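Local coordinates for long form salivary protein D7L (Phlebotomus duboscqi, PDB 6MT7) that binds and sequesters cysteinyl leukotrienes and a thromboxane A2 analogue, blunting the host response and platelet aggregation while female sand flies feed on blood, at residues T208-N211 / C212-H216; L221-L224 / D225-P229. All blocks are in the same frame, centred on the assembly; numbering follows the deposited sequence.

Overall arrangement
Both contacts are local, along successive helices near the C-terminus: interaction 1 lies on helix 203-216, interaction 2 on helix 220-227, their centres about 15 Å apart on the same side of the chain's centre. The two helices pack on each other where the ring of Y210 and one methyl of V213 meet the methyls of L221. Each contact is partly buried: M209 and V213 are buried in interaction 1, L221 and S228 in interaction 2, while N211 and K215, then K222 and N226, are exposed. Interaction 1, away from the ligand sites, carries half a disulfide, and along it a tyrosine ring meets a carboxylate. Interaction 2 pairs aliphatic groups with an amide and runs into a serine-held turn.

Interaction 1: residues T208-N211 / C212-H216; sequences TMYN and CVEKH
Y210 and E214, one turn apart on helix 203-216, make the side-chain contact here. The CB of E214 sits 3.5 Å from Y210 O, the same carbonyl that accepts the E214 backbone N-H in a nearly straight bond (3.0 Å, N-H...O 164°). CG then leaves anti to the backbone N (chi1 -170°) and the chain runs on extended, which carries CD up beside the tyrosine, 4.1 Å from CE1. At the tip E214 OE1 comes to 3.7 Å from the same CE1 of Y210, approaching the ring obliquely, with the carboxylate plane almost perpendicular to that of the ring. The Y210 ring also stacks with H158 and touches L221 of helix 220-227, on which V213 packs too.

The backbone repeats the i to i+4 pattern of an alpha helix: C212 N bonds T208 O (2.9 Å), V213 N bonds M209 O and K215 N bonds N211 O. C212 CB is 3.2 Å from T208 O, and the SG of C212 forms the disulfide with C193 that ties this helix to helix 187-196. M209, a selenomethionine, packs on F190 of that helix. No hydrogen bond joins the E214 and Y210 side chains; they meet by a carbon-to-oxygen touch, and any attraction between the carboxylate and the nearby ring C-H is probably weak.

Interaction 2: residues L221-L224 / D225-P229; sequences LKIL and DNQSP
The C-terminal part of alpha helix 220-227 and the residues after it carry the chain towards its C-terminus, and I223 and L224 meet Q227 along it. I223 and Q227 lie side by side and point the same way. The methyl CG2 of I223, set anti to the backbone N, rests 3.7 Å from Q227 NE2. CG of Q227 stands beside the backbone N (chi1 -67°), 3.3 Å from I223 O, and the extended chain carries the amide alongside I223; on the other branch of the amide, Q227 OE1 lies 3.8 Å from L224 CD2. The glutamine therefore presents its nitrogen to one aliphatic side chain and its oxygen to the next, by van der Waals contact alone. L224 also packs on Y165 and R178, and I223 on L183.

Helical bonds run from D225 N to L221 O, from N226 N to K222 O and from Q227 N to I223 O, the last at 2.9 Å. S228 N bonds D225 O, three residues back, while its approach to L224 O is badly angled. D225 turns its carboxylate away from this turn to a hydrogen bond with S141, while S228 OG is also bonded by the backbone N of I140, which fastens this end of the chain to that neighbouring segment. D225 O is gripped twice by S228: by its N at 3.0 Å and, more closely, by its OG at 2.6 Å.

Interaction 1: residues T208-N211 / C212-H216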
loop_
_atom_site.group_PDB
_atom_site.type_symbol
_atom_site.label_atom_id
_atom_site.label_comp_id
_atom_site.label_asym_id
_atom_site.label_seq_id
_atom_site.Cartn_x
_atom_site.Cartn_y
_atom_site.Cartn_z
ATOM N N THR A 208 -0.591 -19.386 -5.981
ATOM C CA THR A 208 0.352 -20.021 -5.069
ATOM C C THR A 208 0.505 -19.209 -3.789
ATOM O O THR A 208 0.508 -19.775 -2.689
ATOM C CB THR A 208 1.697 -20.231 -5.763
ATOM O OG1 THR A 208 1.484 -20.944 -6.985
ATOM C CG2 THR A 208 2.638 -21.049 -4.885
HETATM N N MSE A 209 0.586 -17.883 -3.902
HETATM C CA MSE A 209 0.620 -17.041 -2.708
HETATM C C MSE A 209 -0.624 -17.200 -1.850
HETATM O O MSE A 209 -0.538 -17.359 -0.629
HETATM C CB MSE A 209 0.813 -15.558 -3.082
HETATM C CG MSE A 209 2.168 -15.284 -3.730
HETATM SE SE MSE A 209 3.592 -15.315 -2.375
HETATM C CE MSE A 209 2.832 -14.031 -1.167
ATOM N N TYR A 210 -1.783 -17.151 -2.503
ATOM C CA TYR A 210 -3.047 -17.295 -1.789
ATOM C C TYR A 210 -3.096 -18.613 -1.024
ATOM O O TYR A 210 -3.364 -18.637 0.183
ATOM C CB TYR A 210 -4.206 -17.191 -2.789
ATOM C CG TYR A 210 -5.593 -17.220 -2.179
ATOM C CD1 TYR A 210 -6.171 -18.418 -1.766
ATOM C CD2 TYR A 210 -6.333 -16.049 -2.032
ATOM C CE1 TYR A 210 -7.440 -18.445 -1.199
ATOM C CE2 TYR A 210 -7.603 -16.073 -1.478
ATOM C CZ TYR A 210 -8.148 -17.270 -1.066
ATOM O OH TYR A 210 -9.411 -17.284 -0.519
ATOM N N ASN A 211 -2.845 -19.727 -1.720
ATOM C CA ASN A 211 -2.957 -21.036 -1.089
ATOM C C ASN A 211 -1.911 -21.223 -0.002
ATOM O O ASN A 211 -2.178 -21.893 1.004
ATOM C CB ASN A 211 -2.834 -22.134 -2.142
ATOM C CG ASN A 211 -4.006 -22.144 -3.103
ATOM O OD1 ASN A 211 -5.117 -21.781 -2.732
ATOM N ND2 ASN A 211 -3.761 -22.549 -4.340
ATOM N N CYS A 212 -0.727 -20.633 -0.182
ATOM C CA CYS A 212 0.333 -20.775 0.812
ATOM C C CYS A 212 0.004 -20.012 2.087
ATOM O O CYS A 212 0.199 -20.532 3.194
ATOM C CB CYS A 212 1.667 -20.301 0.234
ATOM S SG CYS A 212 3.060 -20.412 1.384
ATOM N N VAL A 213 -0.496 -18.780 1.956
ATOM C CA VAL A 213 -0.873 -18.013 3.139
ATOM C C VAL A 213 -2.011 -18.716 3.871
ATOM O O VAL A 213 -1.995 -18.845 5.099
ATOM C CB VAL A 213 -1.248 -16.568 2.751
ATOM C CG1 VAL A 213 -1.906 -15.844 3.929
ATOM C CG2 VAL A 213 -0.010 -15.787 2.282
ATOM N N GLU A 214 -3.004 -19.201 3.121
ATOM C CA GLU A 214 -4.142 -19.862 3.749
ATOM C C GLU A 214 -3.719 -21.130 4.474
ATOM O O GLU A 214 -4.283 -21.464 5.522
ATOM C CB GLU A 214 -5.200 -20.179 2.697
ATOM C CG GLU A 214 -6.520 -20.648 3.284
ATOM C CD GLU A 214 -7.611 -20.750 2.237
ATOM O OE1 GLU A 214 -7.346 -21.306 1.147
ATOM O OE2 GLU A 214 -8.729 -20.264 2.501
ATOM N N LYS A 215 -2.727 -21.841 3.937
ATOM C CA LYS A 215 -2.233 -23.039 4.609
ATOM C C LYS A 215 -1.592 -22.699 5.950
ATOM O O LYS A 215 -1.737 -23.449 6.922
ATOM C CB LYS A 215 -1.248 -23.775 3.702
ATOM C CG LYS A 215 -0.776 -25.108 4.261
ATOM C CD LYS A 215 -1.108 -26.255 3.318
ATOM C CE LYS A 215 -0.656 -27.597 3.886
ATOM N NZ LYS A 215 -1.792 -28.380 4.448
ATOM N N HIS A 216 -0.888 -21.565 6.029
ATOM C CA HIS A 216 -0.255 -21.183 7.286
ATOM C C HIS A 216 -1.290 -20.770 8.324
ATOM O O HIS A 216 -1.181 -21.147 9.498
ATOM C CB HIS A 216 0.756 -20.060 7.054
ATOM C CG HIS A 216 2.008 -20.512 6.375
ATOM N ND1 HIS A 216 2.835 -21.478 6.909
ATOM C CD2 HIS A 216 2.574 -20.136 5.205
ATOM C CE1 HIS A 216 3.857 -21.678 6.095
ATOM N NE2 HIS A 216 3.724 -20.874 5.055
#

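Interaction 2: residues L221-L224 / D225-P229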
loop_
_atom_site.group_PDB
_atom_site.type_symbol
_atom_site.label_atom_id
_atom_site.label_comp_id
_atom_site.label_asym_id
_atom_site.label_seq_id
_atom_site.Cartn_x
_atom_site.Cartn_y
_atom_site.Cartn_z
ATOM N N LEU A 221 -6.609 -14.575 5.585
ATOM C CA LEU A 221 -7.203 -13.926 4.424
ATOM C C LEU A 221 -8.670 -13.602 4.666
ATOM O O LEU A 221 -9.182 -12.628 4.109
ATOM C CB LEU A 221 -7.034 -14.799 3.183
ATOM C CG LEU A 221 -5.584 -15.043 2.729
ATOM C CD1 LEU A 221 -5.573 -15.842 1.432
ATOM C CD2 LEU A 221 -4.822 -13.729 2.570
ATOM N N LYS A 222 -9.359 -14.387 5.503
ATOM C CA LYS A 222 -10.718 -14.017 5.885
ATOM C C LYS A 222 -10.733 -12.675 6.604
ATOM O O LYS A 222 -11.628 -11.853 6.380
ATOM C CB LYS A 222 -11.345 -15.101 6.766
ATOM C CG LYS A 222 -11.540 -16.436 6.074
ATOM C CD LYS A 222 -12.622 -17.254 6.781
ATOM C CE LYS A 222 -12.940 -18.546 6.039
ATOM N NZ LYS A 222 -12.320 -19.721 6.718
ATOM N N ILE A 223 -9.748 -12.436 7.475
ATOM C CA ILE A 223 -9.675 -11.173 8.200
ATOM C C ILE A 223 -9.426 -10.013 7.241
ATOM O O ILE A 223 -10.062 -8.957 7.347
ATOM C CB ILE A 223 -8.600 -11.258 9.300
ATOM C CG1 ILE A 223 -9.023 -12.259 10.381
ATOM C CG2 ILE A 223 -8.342 -9.880 9.912
ATOM C CD1 ILE A 223 -7.954 -12.531 11.403
ATOM N N LEU A 224 -8.510 -10.185 6.280
ATOM C CA LEU A 224 -8.319 -9.144 5.273
ATOM C C LEU A 224 -9.602 -8.891 4.489
ATOM O O LEU A 224 -9.929 -7.741 4.176
ATOM C CB LEU A 224 -7.196 -9.518 4.307
ATOM C CG LEU A 224 -5.762 -9.410 4.807
ATOM C CD1 LEU A 224 -4.793 -9.717 3.654
ATOM C CD2 LEU A 224 -5.482 -8.040 5.434
ATOM N N ASP A 225 -10.329 -9.952 4.141
ATOM C CA ASP A 225 -11.561 -9.751 3.391
ATOM C C ASP A 225 -12.582 -8.989 4.228
ATOM O O ASP A 225 -13.249 -8.075 3.725
ATOM C CB ASP A 225 -12.118 -11.092 2.924
ATOM C CG ASP A 225 -13.242 -10.938 1.928
ATOM O OD1 ASP A 225 -13.124 -10.086 1.018
ATOM O OD2 ASP A 225 -14.250 -11.669 2.053
ATOM N N ASN A 226 -12.690 -9.337 5.516
ATOM C CA ASN A 226 -13.605 -8.649 6.420
ATOM C C ASN A 226 -13.228 -7.181 6.594
ATOM O O ASN A 226 -14.113 -6.318 6.708
ATOM C CB ASN A 226 -13.622 -9.395 7.755
ATOM C CG ASN A 226 -14.333 -8.641 8.854
ATOM O OD1 ASN A 226 -13.744 -7.789 9.525
ATOM N ND2 ASN A 226 -15.600 -8.976 9.070
ATOM N N GLN A 227 -11.929 -6.868 6.569
ATOM C CA GLN A 227 -11.465 -5.485 6.646
ATOM C C GLN A 227 -11.564 -4.743 5.326
ATOM O O GLN A 227 -11.411 -3.516 5.321
ATOM C CB GLN A 227 -10.008 -5.428 7.101
ATOM C CG GLN A 227 -9.772 -5.890 8.514
ATOM C CD GLN A 227 -8.301 -5.999 8.836
ATOM O OE1 GLN A 227 -7.441 -5.888 7.951
ATOM N NE2 GLN A 227 -7.996 -6.221 10.105
ATOM N N SER A 228 -11.803 -5.443 4.219
ATOM C CA SER A 228 -11.570 -4.873 2.895
ATOM C C SER A 228 -12.566 -3.832 2.383
ATOM O O SER A 228 -12.226 -3.126 1.426
ATOM C CB SER A 228 -11.463 -6.004 1.859
ATOM O OG SER A 228 -12.712 -6.633 1.580
ATOM N N PRO A 229 -13.790 -3.692 2.922
ATOM C CA PRO A 229 -14.662 -2.641 2.366
ATOM C C PRO A 229 -14.012 -1.265 2.367
ATOM O O PRO A 229 -14.142 -0.530 1.381
ATOM C CB PRO A 229 -15.901 -2.708 3.263
ATOM C CG PRO A 229 -15.965 -4.135 3.662
ATOM C CD PRO A 229 -14.524 -4.499 3.920
#